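Local coordinates for alternansucrase (Leuconostoc mesenteroides, PDB 6HVG), which belongs to glycoside hydrolase family 70 and joins a TIM-barrel-type region to choline-binding-type repeats on both sides of it in sequence, at residues Arg1343-Ser1348 with Tyr1356-Asn1361; Asp1186-Leu1191 with Val1349-Gly1354; Ile374-Asp379 with Phe1294-Ser1299. All coordinates share one frame; numbering follows the deposited sequence.

Contact 1: Arg1343-Ser1348 with Tyr1356-Asn1361; sequences RTVETS and YYFMPN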
# COMPACT_ATOMS: atom_id res chain seq x y z
N ARG A 1343 2.67 22.97 34.81
CA ARG A 1343 3.28 24.08 34.11
C ARG A 1343 3.07 23.95 32.62
O ARG A 1343 3.18 22.86 32.07
CB ARG A 1343 4.78 24.17 34.40
CG ARG A 1343 5.43 25.51 33.99
CD ARG A 1343 6.93 25.39 34.00
NE ARG A 1343 7.72 26.61 33.79
CZ ARG A 1343 8.07 27.08 32.60
NH1 ARG A 1343 7.62 26.54 31.48
NH2 ARG A 1343 8.84 28.14 32.53
N THR A 1344 2.79 25.08 31.99
CA THR A 1344 2.68 25.18 30.55
C THR A 1344 4.06 25.42 29.99
O THR A 1344 4.70 26.37 30.37
CB THR A 1344 1.79 26.36 30.17
OG1 THR A 1344 0.46 26.10 30.64
CG2 THR A 1344 1.77 26.59 28.67
N VAL A 1345 4.49 24.57 29.08
CA VAL A 1345 5.80 24.67 28.47
C VAL A 1345 5.70 25.07 26.99
O VAL A 1345 5.00 24.43 26.24
CB VAL A 1345 6.54 23.31 28.58
CG1 VAL A 1345 7.94 23.38 28.00
CG2 VAL A 1345 6.60 22.85 30.03
N GLU A 1346 6.43 26.11 26.60
CA GLU A 1346 6.63 26.50 25.20
C GLU A 1346 8.12 26.41 24.83
O GLU A 1346 8.89 27.21 25.31
CB GLU A 1346 6.14 27.93 24.98
CG GLU A 1346 4.61 28.06 24.93
CD GLU A 1346 4.12 29.52 24.81
OE1 GLU A 1346 4.76 30.43 25.39
OE2 GLU A 1346 3.10 29.76 24.12
N THR A 1347 8.51 25.44 23.99
CA THR A 1347 9.92 25.11 23.68
C THR A 1347 10.26 25.35 22.22
O THR A 1347 9.38 25.37 21.37
CB THR A 1347 10.25 23.62 23.95
OG1 THR A 1347 9.62 23.22 25.15
CG2 THR A 1347 11.78 23.36 24.14
N SER A 1348 11.56 25.52 21.95
CA SER A 1348 12.10 25.50 20.59
C SER A 1348 11.61 24.28 19.81
O SER A 1348 11.26 24.40 18.64
CB SER A 1348 13.64 25.53 20.59
OG SER A 1348 14.23 24.43 21.27
N TYR A 1356 2.59 20.21 31.48
CA TYR A 1356 3.32 19.15 32.17
C TYR A 1356 3.16 19.24 33.67
O TYR A 1356 2.78 20.29 34.18
CB TYR A 1356 4.78 19.25 31.79
CG TYR A 1356 5.04 18.90 30.35
CD1 TYR A 1356 4.87 19.84 29.33
CD2 TYR A 1356 5.44 17.62 30.00
CE1 TYR A 1356 5.14 19.51 28.01
CE2 TYR A 1356 5.69 17.28 28.68
CZ TYR A 1356 5.56 18.23 27.70
OH TYR A 1356 5.81 17.88 26.42
N TYR A 1357 3.41 18.14 34.36
CA TYR A 1357 3.37 18.09 35.82
C TYR A 1357 4.77 17.75 36.38
O TYR A 1357 5.20 16.61 36.32
CB TYR A 1357 2.38 17.02 36.23
CG TYR A 1357 1.97 17.00 37.69
CD1 TYR A 1357 2.84 16.55 38.66
CD2 TYR A 1357 0.69 17.34 38.08
CE1 TYR A 1357 2.44 16.50 40.00
CE2 TYR A 1357 0.28 17.27 39.40
CZ TYR A 1357 1.15 16.87 40.36
OH TYR A 1357 0.73 16.80 41.67
N PHE A 1358 5.50 18.75 36.88
CA PHE A 1358 6.83 18.50 37.45
C PHE A 1358 6.80 18.42 38.97
O PHE A 1358 6.16 19.24 39.61
CB PHE A 1358 7.83 19.56 37.02
CG PHE A 1358 7.99 19.65 35.55
CD1 PHE A 1358 8.65 18.64 34.88
CD2 PHE A 1358 7.46 20.69 34.83
CE1 PHE A 1358 8.82 18.67 33.50
CE2 PHE A 1358 7.61 20.74 33.45
CZ PHE A 1358 8.28 19.72 32.77
N MET A 1359 7.51 17.45 39.53
CA MET A 1359 7.47 17.21 40.97
C MET A 1359 8.45 18.13 41.69
O MET A 1359 9.12 18.94 41.05
CB MET A 1359 7.72 15.74 41.24
CG MET A 1359 6.73 14.83 40.50
SD MET A 1359 6.67 13.19 41.23
CE MET A 1359 6.87 12.07 39.87
N PRO A 1360 8.51 18.09 43.01
CA PRO A 1360 9.42 19.02 43.68
C PRO A 1360 10.89 18.76 43.32
O PRO A 1360 11.70 19.68 43.38
CB PRO A 1360 9.18 18.76 45.16
CG PRO A 1360 7.86 18.08 45.25
CD PRO A 1360 7.69 17.33 43.97
N ASN A 1361 11.22 17.52 42.96
CA ASN A 1361 12.55 17.17 42.48
C ASN A 1361 12.67 17.26 40.96
O ASN A 1361 13.67 16.83 40.39
CB ASN A 1361 12.95 15.77 42.95
CG ASN A 1361 12.02 14.71 42.46
OD1 ASN A 1361 11.11 14.98 41.68
ND2 ASN A 1361 12.21 13.50 42.93
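R1343 N donates to Y1356 O at 2.8 Å, and Y1356 N returns a bond of 2.8 Å to R1343 O, the two running at 162° and 171°. The reciprocal pair marks R1343 and Y1356 as an antiparallel hydrogen-bonded pair of the beta hairpin formed by strands 1342-1345 and 1354-1357. Their side chains leave the same face of this two-stranded sheet, but the arginine then leads its long chain away from the partner strand, and what it offers F1358 is its root: R1343 CB lies 4.4 Å from F1358 CD2, near the plane of the ring at its edge. The apolar part of the contact centres on V1345. Its CG1 lies anti to the backbone N (chi1 -178°), which leaves CG2 anti to the carbonyl carbon and turned to Y1356 CD1 at 3.5 Å, an oblique approach to the ring. The same CG2 methyl meets F1358 CE2 at 4.1 Å, here at the ring edge, so a single branch serves two aromatic neighbours, each crossed at about a right angle. Beyond the valine, Y1356 OH is hydrogen-bonded to R1352 O in the turn of the hairpin, and the tyrosine ring also meets F1315. Y1325 of strand 1323-1326 touches R1343, V1345 and F1358 and so covers this side of the hairpin. Two nearly straight backbone bonds thus fix the pairing of the strands, whereas the buried valine and rings add close apolar packing, and the phenolic oxygen ties the tyrosine back to the turn.

Contact 2: Asp1186-Leu1191 with Val1349-Gly1354; sequences DFVNLL and VNTRNG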
# COMPACT_ATOMS: atom_id res chain seq x y z
N ASP A 1186 6.73 12.74 16.63
CA ASP A 1186 7.77 13.63 17.11
C ASP A 1186 8.64 14.05 15.95
O ASP A 1186 9.47 14.95 16.10
CB ASP A 1186 8.66 12.95 18.17
CG ASP A 1186 7.85 12.26 19.24
OD1 ASP A 1186 6.81 12.84 19.63
OD2 ASP A 1186 8.26 11.14 19.65
N PHE A 1187 8.48 13.39 14.80
CA PHE A 1187 9.28 13.69 13.62
C PHE A 1187 8.71 14.92 12.90
O PHE A 1187 7.95 14.80 11.95
CB PHE A 1187 9.33 12.48 12.71
CG PHE A 1187 10.52 12.45 11.79
CD1 PHE A 1187 10.78 13.50 10.91
CD2 PHE A 1187 11.36 11.35 11.77
CE1 PHE A 1187 11.85 13.44 10.04
CE2 PHE A 1187 12.42 11.29 10.89
CZ PHE A 1187 12.67 12.34 10.03
N VAL A 1188 9.09 16.10 13.39
CA VAL A 1188 8.68 17.36 12.81
C VAL A 1188 9.88 18.28 12.65
O VAL A 1188 10.65 18.46 13.59
CB VAL A 1188 7.60 18.01 13.67
CG1 VAL A 1188 7.11 19.32 13.06
CG2 VAL A 1188 6.43 17.06 13.85
N ASN A 1189 10.04 18.84 11.45
CA ASN A 1189 11.14 19.73 11.13
C ASN A 1189 12.51 19.26 11.61
O ASN A 1189 13.29 20.07 12.09
CB ASN A 1189 10.85 21.13 11.65
CG ASN A 1189 9.61 21.74 11.01
OD1 ASN A 1189 9.50 21.84 9.81
ND2 ASN A 1189 8.69 22.17 11.83
N LEU A 1190 12.80 17.97 11.46
CA LEU A 1190 14.10 17.39 11.85
C LEU A 1190 15.06 17.27 10.67
O LEU A 1190 14.63 17.12 9.52
CB LEU A 1190 13.95 15.98 12.44
CG LEU A 1190 12.99 15.83 13.62
CD1 LEU A 1190 13.05 14.41 14.14
CD2 LEU A 1190 13.30 16.81 14.73
N LEU A 1191 16.35 17.35 10.95
CA LEU A 1191 17.35 17.22 9.90
C LEU A 1191 17.53 15.74 9.60
O LEU A 1191 17.57 14.89 10.50
CB LEU A 1191 18.68 17.89 10.26
CG LEU A 1191 18.69 19.41 10.53
CD1 LEU A 1191 20.08 19.99 10.29
CD2 LEU A 1191 17.68 20.18 9.71
N VAL A 1349 11.60 23.11 20.46
CA VAL A 1349 11.00 21.91 19.91
C VAL A 1349 9.48 22.00 20.14
O VAL A 1349 9.00 21.65 21.20
CB VAL A 1349 11.56 20.63 20.59
CG1 VAL A 1349 10.92 19.38 19.99
CG2 VAL A 1349 13.08 20.57 20.48
N ASN A 1350 8.74 22.47 19.12
CA ASN A 1350 7.30 22.79 19.20
C ASN A 1350 6.38 21.63 19.48
O ASN A 1350 5.33 21.83 20.09
CB ASN A 1350 6.82 23.40 17.88
CG ASN A 1350 7.33 24.81 17.68
OD1 ASN A 1350 8.05 25.36 18.54
ND2 ASN A 1350 6.97 25.41 16.57
N THR A 1351 6.76 20.44 19.02
CA THR A 1351 5.93 19.27 19.22
C THR A 1351 5.76 18.95 20.71
O THR A 1351 4.73 18.40 21.13
CB THR A 1351 6.49 18.04 18.48
OG1 THR A 1351 7.92 18.01 18.58
CG2 THR A 1351 6.08 18.09 17.05
N ARG A 1352 6.76 19.31 21.50
CA ARG A 1352 6.74 19.06 22.93
C ARG A 1352 5.89 20.08 23.71
O ARG A 1352 5.61 19.85 24.87
CB ARG A 1352 8.14 18.98 23.48
CG ARG A 1352 9.06 18.04 22.69
CD ARG A 1352 9.92 17.29 23.68
NE ARG A 1352 11.11 16.70 23.08
CZ ARG A 1352 11.71 15.60 23.52
NH1 ARG A 1352 11.21 14.93 24.56
NH2 ARG A 1352 12.79 15.16 22.93
N ASN A 1353 5.41 21.13 23.06
CA ASN A 1353 4.56 22.11 23.75
C ASN A 1353 3.33 21.47 24.36
O ASN A 1353 2.81 20.51 23.82
CB ASN A 1353 4.14 23.25 22.84
CG ASN A 1353 5.28 24.21 22.55
OD1 ASN A 1353 6.42 23.97 22.92
ND2 ASN A 1353 4.97 25.31 21.93
N GLY A 1354 2.92 21.95 25.53
CA GLY A 1354 1.83 21.34 26.28
C GLY A 1354 1.91 21.65 27.76
O GLY A 1354 2.76 22.42 28.18
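A short 3-10 turn, 1350-1352, lies in the loop that joins strands 1342-1345 and 1354-1357 of a beta hairpin, and it meets the chain just ahead of strand 1190-1197 in the family 70 region. The touch is small, burying 109 Å² over both sides, and it is carried chiefly by two methyls: T1351 CG2 lies 3.4 Å from V1188 CG2 and 3.7 Å from V1188 CB. The threonine and valine run antiparallel, side by side rather than end on. T1351 has OG1 between its backbone N and carbonyl carbon (chi1 40°), which leaves CG2 anti to the carbonyl carbon and facing the valine. T1351 OG1 is 4.2 Å from D1186 O, too far for a hydrogen bond. Within the turn, R1352 N donates to V1349 O at 3.3 Å and N1353 N to N1350 O at 3.1 Å, bonds that shape the loop bearing the threonine. Across from it, an inverse gamma turn is centred on F1187, closed by a weak bond from V1188 N to D1186 O. A G1 beta bulge sets N1189 and L1190 opposite A1172, where strand 1190-1197 pairs with strand 1166-1175. K1385 bonds T1351 O and Q1383 makes a weak bond to D1186, both from the chain between strands 1377-1380 and 1390-1393. The hairpin loop therefore rests against the lead-in to strand 1190-1197, outermost in its antiparallel sheet.

Contact 3: Ile374-Asp379 with Phe1294-Ser1299; sequences IEYQFD and FISDAS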
# COMPACT_ATOMS: atom_id res chain seq x y z
N ILE A 374 11.31 14.80 47.26
CA ILE A 374 12.22 15.85 47.65
C ILE A 374 13.65 15.49 47.21
O ILE A 374 14.42 16.35 46.79
CB ILE A 374 12.17 16.02 49.18
CG1 ILE A 374 10.79 16.49 49.64
CG2 ILE A 374 13.25 16.96 49.69
CD1 ILE A 374 10.27 17.72 48.95
N GLU A 375 13.98 14.21 47.31
CA GLU A 375 15.27 13.71 46.89
C GLU A 375 15.42 13.71 45.38
O GLU A 375 14.58 13.16 44.67
CB GLU A 375 15.50 12.29 47.40
CG GLU A 375 15.61 12.25 48.91
CD GLU A 375 16.07 10.90 49.43
OE1 GLU A 375 16.72 10.17 48.65
OE2 GLU A 375 15.77 10.59 50.62
N TYR A 376 16.51 14.30 44.90
CA TYR A 376 16.79 14.27 43.48
C TYR A 376 17.07 12.84 43.04
O TYR A 376 17.75 12.13 43.71
CB TYR A 376 17.94 15.19 43.14
CG TYR A 376 17.60 16.66 43.29
CD1 TYR A 376 16.51 17.22 42.61
CD2 TYR A 376 18.37 17.50 44.10
CE1 TYR A 376 16.21 18.58 42.75
CE2 TYR A 376 18.06 18.84 44.25
CZ TYR A 376 17.00 19.39 43.56
OH TYR A 376 16.70 20.73 43.69
N GLN A 377 16.48 12.43 41.93
CA GLN A 377 16.64 11.08 41.40
C GLN A 377 17.73 10.95 40.38
O GLN A 377 18.06 9.83 39.97
CB GLN A 377 15.33 10.61 40.76
CG GLN A 377 14.14 10.57 41.70
CD GLN A 377 14.38 9.65 42.85
OE1 GLN A 377 14.37 8.45 42.70
NE2 GLN A 377 14.59 10.21 44.02
N PHE A 378 18.28 12.08 39.94
CA PHE A 378 19.45 12.04 39.04
C PHE A 378 20.70 11.60 39.81
O PHE A 378 20.87 11.98 40.95
CB PHE A 378 19.65 13.34 38.27
CG PHE A 378 19.64 14.56 39.11
CD1 PHE A 378 20.77 14.94 39.80
CD2 PHE A 378 18.50 15.37 39.17
CE1 PHE A 378 20.77 16.07 40.57
CE2 PHE A 378 18.49 16.52 39.93
CZ PHE A 378 19.63 16.87 40.64
N ASP A 379 21.52 10.78 39.17
CA ASP A 379 22.63 10.10 39.81
C ASP A 379 23.98 10.61 39.29
O ASP A 379 25.00 10.00 39.57
CB ASP A 379 22.56 8.55 39.60
CG ASP A 379 21.67 7.82 40.64
OD1 ASP A 379 21.49 8.35 41.77
OD2 ASP A 379 21.17 6.70 40.31
N PHE A 1294 24.31 17.07 36.38
CA PHE A 1294 23.42 17.97 37.05
C PHE A 1294 24.17 18.64 38.21
O PHE A 1294 24.77 17.97 39.02
CB PHE A 1294 22.25 17.18 37.63
CG PHE A 1294 21.44 16.45 36.63
CD1 PHE A 1294 21.85 15.23 36.18
CD2 PHE A 1294 20.22 16.95 36.16
CE1 PHE A 1294 21.08 14.53 35.25
CE2 PHE A 1294 19.46 16.26 35.23
CZ PHE A 1294 19.90 15.05 34.77
N ILE A 1295 24.08 19.96 38.30
CA ILE A 1295 24.70 20.69 39.40
C ILE A 1295 23.68 21.65 40.00
O ILE A 1295 23.07 22.40 39.29
CB ILE A 1295 25.94 21.46 38.93
CG1 ILE A 1295 26.69 22.02 40.16
CG2 ILE A 1295 25.56 22.52 37.89
CD1 ILE A 1295 28.01 22.70 39.84
N SER A 1296 23.52 21.61 41.31
CA SER A 1296 22.64 22.54 42.02
C SER A 1296 23.37 23.83 42.30
O SER A 1296 24.59 23.85 42.49
CB SER A 1296 22.19 21.94 43.36
OG SER A 1296 20.99 21.21 43.25
N ASP A 1297 22.60 24.91 42.36
CA ASP A 1297 23.06 26.18 42.94
C ASP A 1297 21.92 26.84 43.77
O ASP A 1297 20.85 26.25 43.94
CB ASP A 1297 23.68 27.08 41.86
CG ASP A 1297 22.64 27.76 40.96
OD1 ASP A 1297 21.46 27.89 41.35
OD2 ASP A 1297 23.02 28.21 39.84
N ALA A 1298 22.17 28.02 44.31
CA ALA A 1298 21.20 28.64 45.18
C ALA A 1298 19.88 28.87 44.47
O ALA A 1298 18.82 28.74 45.08
CB ALA A 1298 21.75 29.95 45.71
N SER A 1299 19.93 29.19 43.18
CA SER A 1299 18.71 29.40 42.38
C SER A 1299 17.98 28.10 41.98
O SER A 1299 16.76 28.07 41.99
CB SER A 1299 19.04 30.23 41.14
OG SER A 1299 19.51 31.52 41.53
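F378 and F1294 lie almost flat on each other in an offset stack, with ring centroids 4.3 Å apart and planes at 11°. The offset brings each beta carbon over the other ring: F378 CB stands 3.6 Å from the F1294 centroid, and F1294 CB 3.7 Å from the F378 centroid, two reciprocal CH-pi contacts. F378 takes a chi1 of 50°, with CG between its backbone N and carbonyl carbon, and this turns a face of its ring to F1294. Its opposite face receives CB of Y376, so the phenylalanine is sandwiched between its own loop and strand 1294-1296. At the margin, Y376 CE2 comes 3.9 Å from S1296 OG, an oblique approach to the tyrosine ring. V1301 of the paired strand 1301-1304 touches Y376, F378 and S1296, and Y1303 meets the ring of F1294. Just past the stack, a backbone hydrogen bond joins F1294 to Q380. Dispersion and CH-pi attraction between the phenylalanines thus carry the side-chain contact, bringing together loop 374-379 and strand 1294-1296, chain parts more than 900 residues apart.

Contact 1 is the buried one, contact 3 is partly buried and contact 2 lies at the surface. Contacts 1 and 2 share one hairpin: the first pairs its strands, and in the second its loop touches the chain leading into strand 1190-1197. They meet directly, T1347 N bonding N1353 OD1 and V1345 N bonding G1354 O. Contact 3 touches the chain that follows the hairpin, where N1361 ND2 bonds E375 O, but it stays about 13 Å from contact 2 at the nearest atoms. Chemistry follows place: backbone pairing with apolar packing within the hairpin, a brief methyl touch at its loop, and aromatic stacking between sequence-distant parts.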